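Local coordinates for protein of unknown function DUF574 (Streptomyces avermitilis, PDB 3GIW) that probably binds S-adenosylmethionine and acts as a methyltransferase with a Rossmann-like fold, though its substrate is unknown, at residues 82-87 / 108-113. Numbering follows the deposited sequence.
Sequences FLDIGT and VVYVDN
Thr87 crosses Tyr110 at about a right angle, just past the end of strand 81-85. Thr87 CG2 lies 3.5 Å from Tyr110 CD1. With chi1 -63°, Thr87 OG1 lies beside its own backbone N, anti to its carbonyl carbon, and this puts it at the edge of the Tyr110 ring. Thr87 OG1 gives a hydrogen bond to Asp84 OD2 at 2.9 Å, from above the carboxylate plane, and takes one from Val111 N at 3.2 Å. Asp84 OD2 also meets the edge of the Tyr110 ring, in plane, with carboxylate and ring 76° apart. The other carboxylate oxygen, OD1, is hydrogen-bonded to Thr165 OG1 of strand 163-167. Val108 CG1 lies over the centre of one ring face, and Tyr110 OH is hydrogen-bonded to His96 ND1 of helix 95-102. An alanine in place of Thr87 would probably leave Asp84 OD2 and Val111 N without this shared partner and open a gap beside the Tyr110 ring.

Leu83, Ile85, Val109 and Val111 share the other face of the sheet. Leu83 CD1 touches Val109 CG1 at 3.9 Å and Val111 CG2 at 4.0 Å. Ile85 lies alongside Val111, pointing the same way.

The strands run parallel. Where the chain leaves strand 81-85, Gly86 N and Thr87 N both hydrogen-bond to Val111 O, at 2.8 and 3.0 Å, from opposite faces of its carbonyl plane. Asp112 OD2 is hydrogen-bonded to Gly88 N. Asp112 binds S-adenosyl-L-homocysteine in this protein. An acidic residue ending the second strand, beside the glycine-containing turn after the first, is characteristic of the beta-alpha-beta cofactor site in Rossmann-fold methyltransferases.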
# COMPACT_ATOMS: atom_id res chain seq x y z
N PHE A 82 2.21 -6.25 -11.98
CA PHE A 82 1.74 -5.70 -10.71
C PHE A 82 0.72 -4.59 -10.97
O PHE A 82 0.92 -3.75 -11.86
CB PHE A 82 2.93 -5.11 -9.92
CG PHE A 82 3.98 -6.12 -9.57
CD1 PHE A 82 4.88 -6.58 -10.54
CD2 PHE A 82 4.05 -6.65 -8.29
CE1 PHE A 82 5.85 -7.55 -10.24
CE2 PHE A 82 5.00 -7.63 -8.00
CZ PHE A 82 5.89 -8.06 -8.96
N LEU A 83 -0.33 -4.58 -10.15
CA LEU A 83 -1.34 -3.55 -10.10
C LEU A 83 -1.35 -2.99 -8.67
O LEU A 83 -1.79 -3.66 -7.74
CB LEU A 83 -2.71 -4.12 -10.48
CG LEU A 83 -3.88 -3.13 -10.45
CD1 LEU A 83 -3.64 -1.83 -11.20
CD2 LEU A 83 -5.18 -3.81 -10.96
N ASP A 84 -0.87 -1.75 -8.53
CA ASP A 84 -0.67 -1.12 -7.22
C ASP A 84 -1.73 -0.07 -6.98
O ASP A 84 -1.81 0.95 -7.68
CB ASP A 84 0.70 -0.47 -7.19
CG ASP A 84 1.09 0.06 -5.80
OD1 ASP A 84 0.87 -0.63 -4.78
OD2 ASP A 84 1.69 1.17 -5.74
N ILE A 85 -2.58 -0.32 -5.98
CA ILE A 85 -3.74 0.51 -5.70
C ILE A 85 -3.43 1.40 -4.49
O ILE A 85 -3.22 0.89 -3.39
CB ILE A 85 -5.00 -0.35 -5.40
CG1 ILE A 85 -5.23 -1.35 -6.53
CG2 ILE A 85 -6.23 0.57 -5.11
CD1 ILE A 85 -5.48 -0.76 -7.85
N GLY A 86 -3.40 2.71 -4.68
CA GLY A 86 -3.00 3.62 -3.59
C GLY A 86 -1.48 3.78 -3.50
O GLY A 86 -0.87 3.60 -2.46
N THR A 87 -0.87 4.12 -4.63
CA THR A 87 0.58 4.19 -4.76
C THR A 87 1.26 5.21 -3.80
O THR A 87 2.37 4.94 -3.27
CB THR A 87 0.94 4.52 -6.21
OG1 THR A 87 0.49 3.43 -7.03
CG2 THR A 87 2.50 4.75 -6.40
N VAL A 108 4.12 -2.73 -14.54
CA VAL A 108 3.47 -2.20 -13.33
C VAL A 108 2.51 -1.09 -13.71
O VAL A 108 2.86 -0.19 -14.48
CB VAL A 108 4.51 -1.65 -12.31
CG1 VAL A 108 3.81 -1.13 -11.07
CG2 VAL A 108 5.55 -2.72 -11.99
N VAL A 109 1.29 -1.19 -13.20
CA VAL A 109 0.33 -0.08 -13.28
C VAL A 109 0.17 0.47 -11.85
O VAL A 109 -0.20 -0.26 -10.94
CB VAL A 109 -1.04 -0.49 -13.84
CG1 VAL A 109 -2.08 0.64 -13.77
CG2 VAL A 109 -0.89 -0.99 -15.26
N TYR A 110 0.38 1.78 -11.70
CA TYR A 110 0.19 2.49 -10.46
C TYR A 110 -1.11 3.30 -10.48
O TYR A 110 -1.49 3.87 -11.53
CB TYR A 110 1.32 3.46 -10.33
CG TYR A 110 2.71 2.91 -10.13
CD1 TYR A 110 3.11 2.42 -8.91
CD2 TYR A 110 3.66 2.98 -11.14
CE1 TYR A 110 4.43 2.04 -8.66
CE2 TYR A 110 5.00 2.57 -10.93
CZ TYR A 110 5.39 2.10 -9.66
OH TYR A 110 6.69 1.72 -9.38
N VAL A 111 -1.76 3.41 -9.33
CA VAL A 111 -3.06 4.06 -9.23
C VAL A 111 -3.14 4.88 -7.94
O VAL A 111 -2.78 4.41 -6.88
CB VAL A 111 -4.20 3.00 -9.19
CG1 VAL A 111 -5.56 3.68 -9.18
CG2 VAL A 111 -4.06 2.01 -10.37
N ASP A 112 -3.56 6.14 -8.03
CA ASP A 112 -3.87 6.93 -6.83
C ASP A 112 -4.95 7.95 -7.16
O ASP A 112 -5.24 8.19 -8.34
CB ASP A 112 -2.60 7.64 -6.25
CG ASP A 112 -2.67 7.88 -4.74
OD1 ASP A 112 -3.29 8.85 -4.27
OD2 ASP A 112 -2.06 7.12 -3.98
N ASN A 113 -5.57 8.48 -6.11
CA ASN A 113 -6.55 9.55 -6.30
C ASN A 113 -6.10 10.92 -5.77
O ASN A 113 -6.83 11.89 -5.94
CB ASN A 113 -7.93 9.15 -5.77
CG ASN A 113 -8.01 9.05 -4.29
OD1 ASN A 113 -7.00 9.09 -3.59
ND2 ASN A 113 -9.23 8.88 -3.79